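Local coordinates for CG8862 (Drosophila melanogaster, PDB 3ISM), which probably acts as a magnesium-dependent mitochondrial endonuclease that cuts DNA and RNA, here in complex with its protein inhibitor, at residues C73-D78 / R99-A104; A103-H108 / K113-T118. All coordinates share one frame; numbering follows the deposited sequence. Where two conformers were deposited one is given.

Contact 1: C73-D78 / R99-A104; sequences CDFKQD and RGHMAA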
# COMPACT_ATOMS: atom_id res chain seq x y z
N CYS B 73 -19.35 -19.41 -16.98
CA CYS B 73 -18.61 -18.25 -16.47
C CYS B 73 -17.13 -18.25 -16.79
O CYS B 73 -16.43 -19.24 -16.53
CB CYS B 73 -18.74 -18.17 -14.96
SG CYS B 73 -20.40 -18.26 -14.35
N ASP B 74 -16.64 -17.12 -17.31
CA ASP B 74 -15.23 -16.97 -17.64
C ASP B 74 -14.63 -15.72 -17.01
O ASP B 74 -15.33 -14.73 -16.77
CB ASP B 74 -15.03 -16.92 -19.16
CG ASP B 74 -15.60 -18.13 -19.87
OD1 ASP B 74 -15.13 -19.26 -19.59
OD2 ASP B 74 -16.52 -17.94 -20.70
N PHE B 75 -13.33 -15.78 -16.75
CA PHE B 75 -12.59 -14.67 -16.17
C PHE B 75 -12.45 -13.58 -17.23
O PHE B 75 -11.99 -13.84 -18.35
CB PHE B 75 -11.22 -15.15 -15.70
CG PHE B 75 -11.27 -16.19 -14.59
CD1 PHE B 75 -11.41 -15.81 -13.27
CD2 PHE B 75 -11.17 -17.54 -14.89
CE1 PHE B 75 -11.45 -16.75 -12.26
CE2 PHE B 75 -11.21 -18.49 -13.88
CZ PHE B 75 -11.35 -18.09 -12.56
N LYS B 76 -12.87 -12.37 -16.89
CA LYS B 76 -12.93 -11.28 -17.87
C LYS B 76 -12.54 -9.95 -17.27
O LYS B 76 -12.79 -9.71 -16.08
CB LYS B 76 -14.33 -11.20 -18.49
CG LYS B 76 -15.47 -10.99 -17.50
CD LYS B 76 -16.72 -11.78 -17.95
CE LYS B 76 -17.86 -11.72 -16.90
NZ LYS B 76 -17.37 -11.64 -15.49
N GLN B 77 -11.93 -9.09 -18.09
CA GLN B 77 -11.58 -7.72 -17.67
C GLN B 77 -12.83 -6.93 -17.28
O GLN B 77 -13.90 -7.11 -17.86
CB GLN B 77 -10.80 -6.97 -18.76
CG GLN B 77 -11.65 -6.55 -19.98
CD GLN B 77 -10.94 -5.57 -20.92
OE1 GLN B 77 -10.02 -4.85 -20.52
NE2 GLN B 77 -11.39 -5.53 -22.17
N ASP B 78 -12.68 -6.07 -16.28
CA ASP B 78 -13.75 -5.18 -15.84
C ASP B 78 -13.63 -3.81 -16.54
O ASP B 78 -12.73 -3.02 -16.23
CB ASP B 78 -13.68 -5.01 -14.31
CG ASP B 78 -14.85 -4.20 -13.76
OD1 ASP B 78 -15.58 -3.56 -14.55
OD2 ASP B 78 -15.03 -4.22 -12.52
N ARG B 99 -6.19 -17.00 -10.51
CA ARG B 99 -7.10 -15.87 -10.35
C ARG B 99 -8.07 -16.23 -9.23
O ARG B 99 -9.02 -17.02 -9.42
CB ARG B 99 -7.88 -15.61 -11.65
CG ARG B 99 -7.00 -15.25 -12.83
CD ARG B 99 -7.67 -15.49 -14.16
NE ARG B 99 -7.70 -16.91 -14.48
CZ ARG B 99 -7.91 -17.41 -15.70
NH1 ARG B 99 -8.11 -16.61 -16.74
NH2 ARG B 99 -7.92 -18.73 -15.88
N GLY B 100 -7.82 -15.67 -8.05
CA GLY B 100 -8.56 -16.09 -6.85
C GLY B 100 -9.70 -15.15 -6.50
O GLY B 100 -9.46 -13.96 -6.22
N HIS B 101 -10.93 -15.69 -6.52
CA HIS B 101 -12.11 -14.91 -6.15
C HIS B 101 -11.97 -14.36 -4.73
O HIS B 101 -11.64 -15.11 -3.80
CB HIS B 101 -13.35 -15.80 -6.12
CG HIS B 101 -13.89 -16.19 -7.46
ND1 HIS B 101 -13.37 -17.24 -8.19
CD2 HIS B 101 -14.94 -15.72 -8.17
CE1 HIS B 101 -14.07 -17.38 -9.31
NE2 HIS B 101 -15.03 -16.46 -9.32
N MET B 102 -12.25 -13.07 -4.56
CA MET B 102 -12.52 -12.54 -3.23
C MET B 102 -13.96 -12.86 -2.81
O MET B 102 -14.18 -13.51 -1.79
CB MET B 102 -12.18 -11.04 -3.13
CG MET B 102 -10.71 -10.69 -3.38
SD MET B 102 -9.52 -11.37 -2.18
CE MET B 102 -9.06 -12.92 -3.01
N ALA B 103 -14.95 -12.40 -3.58
CA ALA B 103 -16.32 -12.85 -3.42
C ALA B 103 -16.46 -14.14 -4.23
O ALA B 103 -16.43 -14.09 -5.47
CB ALA B 103 -17.30 -11.80 -3.95
N ALA B 104 -16.58 -15.27 -3.54
CA ALA B 104 -16.61 -16.60 -4.18
C ALA B 104 -17.87 -16.81 -5.01
O ALA B 104 -18.96 -16.35 -4.66
CB ALA B 104 -16.48 -17.71 -3.14
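The guanidinium of Arg99 lies stacked on the Phe75 ring at the first strand of the beta-beta-alpha metal finger. Arg99, Gly100 and His101 belong to the DRGH motif of this nuclease family. The guanidinium and the ring are 15° from parallel, with centres 4.0 Å apart. The stack is offset on the phenyl side. Phe75 CD2 sits under the middle of the guanidinium, 3.4 Å from Arg99 CZ, while Arg99 NE lies over the ring towards its rim. The aliphatic part of the arginine joins in. Arg99 CD makes a CH-pi contact over the same ring, 4.0 Å from the Phe75 centroid. Arg99 CB rests 3.8 Å from Phe75 CE1. The chain bends at chi3 (-76°), which helps lay the guanidinium along the ring. His101, the predicted proton acceptor, approaches Phe75 obliquely, with ring planes at 53°. It is also close to the bound magnesium ion. With an alanine in place of Phe75, the Arg99 guanidinium would probably lose the ring face on which it stacks and have more freedom to turn, and His101 CE1 would lose the ring atom it touches. Asn89 positions both partners, its OD1 bonding Arg99 NH1 and its ND2 bonding Phe75 O. In the inhibitor chain CG4930, Asp330 forms a salt bridge with Arg99 NH2 and Phe286 makes a cation-pi contact with Arg99. Tyr331 of that chain meets the Phe75 ring edge-to-face. Within the two segments, the imidazole touches the phenyl ring at one point: His101 CE1 is 4.0 Å from Phe75 CE1.

Contact 2: A103-H108 / K113-T118; sequences AAAGNH and KHCDET
Cys115 O is gripped twice by Thr118, whose side chain packs against Ala105. Thr118 OG1 donates to it at 2.7 Å, in the carbonyl plane and at 150° to the C=O. Thr118 N donates to the same oxygen at 3.0 Å. The threonine side chain thus folds back on the backbone three residues earlier. OG1 lies between the backbone N and the carbonyl carbon (chi1 68°), which leaves CG2 to reach the other segment. There CG2 comes 3.6 Å from His108 CD2, approaching the imidazole at a slant. Thr118 OG1 itself lies 3.5 Å from Ala105 CB, and Thr118 CB packs on Ala103 O.

No hydrogen bond joins the two segments directly. The rest is close packing of Ala105, in a 3-10 turn, and His108, just after it, on Cys115 and His114. Cys115 SG is 3.9 Å from Ala105 CB, and Cys115 CB meets His108 O at 3.5 Å. His108 CB and His114 CB add a contact at 4.1 Å.

The His108 ring is fixed from beyond the segments. NE2 bonds Glu55 and ND1 bonds Asp38, a pairing that probably favours a protonated imidazole. Asn107 CB lies over one face of the ring. Asn123 ND2 bridges the segments by bonding both Ala103 O and Thr118 O. The contact packs the start of the connection between strands 98-101 and 124-127 on helix 112-116, which lies in the same connection. Ala103 packs on Val53 and Glu55 of strand 49-57, and Ala104 on Glu141 and Arg145 of helix 136-146.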
# COMPACT_ATOMS: atom_id res chain seq x y z
N ALA B 103 -14.95 -12.40 -3.58
CA ALA B 103 -16.32 -12.85 -3.42
C ALA B 103 -16.46 -14.14 -4.23
O ALA B 103 -16.43 -14.09 -5.47
CB ALA B 103 -17.30 -11.80 -3.95
N ALA B 104 -16.58 -15.27 -3.54
CA ALA B 104 -16.61 -16.60 -4.18
C ALA B 104 -17.87 -16.81 -5.01
O ALA B 104 -18.96 -16.35 -4.66
CB ALA B 104 -16.48 -17.71 -3.14
N ALA B 105 -17.71 -17.51 -6.13
CA ALA B 105 -18.80 -17.76 -7.06
C ALA B 105 -19.94 -18.55 -6.40
O ALA B 105 -21.13 -18.36 -6.72
CB ALA B 105 -18.28 -18.49 -8.27
N GLY B 106 -19.58 -19.42 -5.45
CA GLY B 106 -20.52 -20.26 -4.71
C GLY B 106 -21.36 -19.54 -3.66
O GLY B 106 -22.29 -20.12 -3.09
N ASN B 107 -21.02 -18.30 -3.37
CA ASN B 107 -21.78 -17.50 -2.41
C ASN B 107 -22.95 -16.78 -3.10
O ASN B 107 -23.70 -16.03 -2.45
CB ASN B 107 -20.86 -16.44 -1.79
CG ASN B 107 -19.71 -17.04 -1.02
OD1 ASN B 107 -19.75 -18.20 -0.60
ND2 ASN B 107 -18.67 -16.24 -0.79
N HIS B 108 -23.08 -16.97 -4.41
CA HIS B 108 -24.00 -16.15 -5.22
C HIS B 108 -24.75 -16.96 -6.24
O HIS B 108 -24.45 -16.91 -7.43
CB HIS B 108 -23.25 -14.97 -5.85
CG HIS B 108 -22.46 -14.20 -4.85
ND1 HIS B 108 -23.04 -13.34 -3.94
CD2 HIS B 108 -21.14 -14.24 -4.53
CE1 HIS B 108 -22.11 -12.86 -3.13
NE2 HIS B 108 -20.95 -13.39 -3.47
N LYS B 113 -26.47 -14.43 -13.40
CA LYS B 113 -25.73 -13.16 -13.47
C LYS B 113 -25.03 -12.77 -12.17
O LYS B 113 -23.95 -12.16 -12.19
CB LYS B 113 -26.65 -12.04 -13.98
CG LYS B 113 -26.01 -10.67 -13.98
CD LYS B 113 -26.29 -9.88 -15.24
CE LYS B 113 -25.20 -8.80 -15.42
NZ LYS B 113 -25.49 -7.88 -16.58
N HIS B 114 -25.62 -13.15 -11.04
CA HIS B 114 -25.02 -12.91 -9.72
C HIS B 114 -23.67 -13.61 -9.63
O HIS B 114 -22.70 -13.05 -9.11
CB HIS B 114 -25.93 -13.43 -8.60
CG HIS B 114 -27.16 -12.60 -8.38
ND1 HIS B 114 -28.02 -12.82 -7.33
CD2 HIS B 114 -27.67 -11.56 -9.08
CE1 HIS B 114 -29.01 -11.95 -7.39
NE2 HIS B 114 -28.82 -11.17 -8.43
N CYS B 115 -23.64 -14.84 -10.14
CA CYS B 115 -22.45 -15.69 -10.20
C CYS B 115 -21.48 -15.17 -11.27
O CYS B 115 -20.27 -15.05 -11.00
CB CYS B 115 -22.88 -17.13 -10.51
SG CYS B 115 -21.55 -18.35 -10.43
N ASP B 116 -22.01 -14.87 -12.46
CA ASP B 116 -21.22 -14.30 -13.57
C ASP B 116 -20.39 -13.11 -13.11
O ASP B 116 -19.21 -12.99 -13.46
CB ASP B 116 -22.14 -13.83 -14.71
CG ASP B 116 -22.63 -14.96 -15.58
OD1 ASP B 116 -21.96 -16.01 -15.63
OD2 ASP B 116 -23.68 -14.80 -16.24
N GLU B 117 -21.01 -12.23 -12.34
CA GLU B 117 -20.35 -11.02 -11.87
C GLU B 117 -19.16 -11.26 -10.93
O GLU B 117 -18.32 -10.36 -10.75
CB GLU B 117 -21.37 -10.07 -11.23
CG GLU B 117 -22.36 -9.39 -12.21
CD GLU B 117 -23.59 -8.84 -11.48
OE1 GLU B 117 -23.56 -8.77 -10.23
OE2 GLU B 117 -24.60 -8.49 -12.14
N THR B 118 -19.06 -12.43 -10.31
CA THR B 118 -17.88 -12.73 -9.48
C THR B 118 -16.66 -13.06 -10.35
O THR B 118 -15.54 -13.13 -9.84
CB THR B 118 -18.12 -13.90 -8.49
OG1 THR B 118 -18.28 -15.13 -9.21
CG2 THR B 118 -19.37 -13.64 -7.65

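Both contacts are buried and lie side by side, sharing Ala103 and Ala104. Contact 1 holds a loop against strand 98-101. Contact 2 holds the chain just after that strand against helix 112-116. Their chemistry differs. Contact 1 rests on a cation and a ring and faces the inhibitor chain, whereas contact 2 is packing of alanine, cysteine, threonine and histidine side chains with no hydrogen bond across it, and no other chain of the assembly touches it. Asp116 ties them together: Lys76 NZ of contact 1 probably bonds Asp116 O of contact 2, at 3.0 Å. Thr118 packs against His101, with Thr118 O 3.1 Å from His101 CD2, so both contacts border the predicted catalytic histidine.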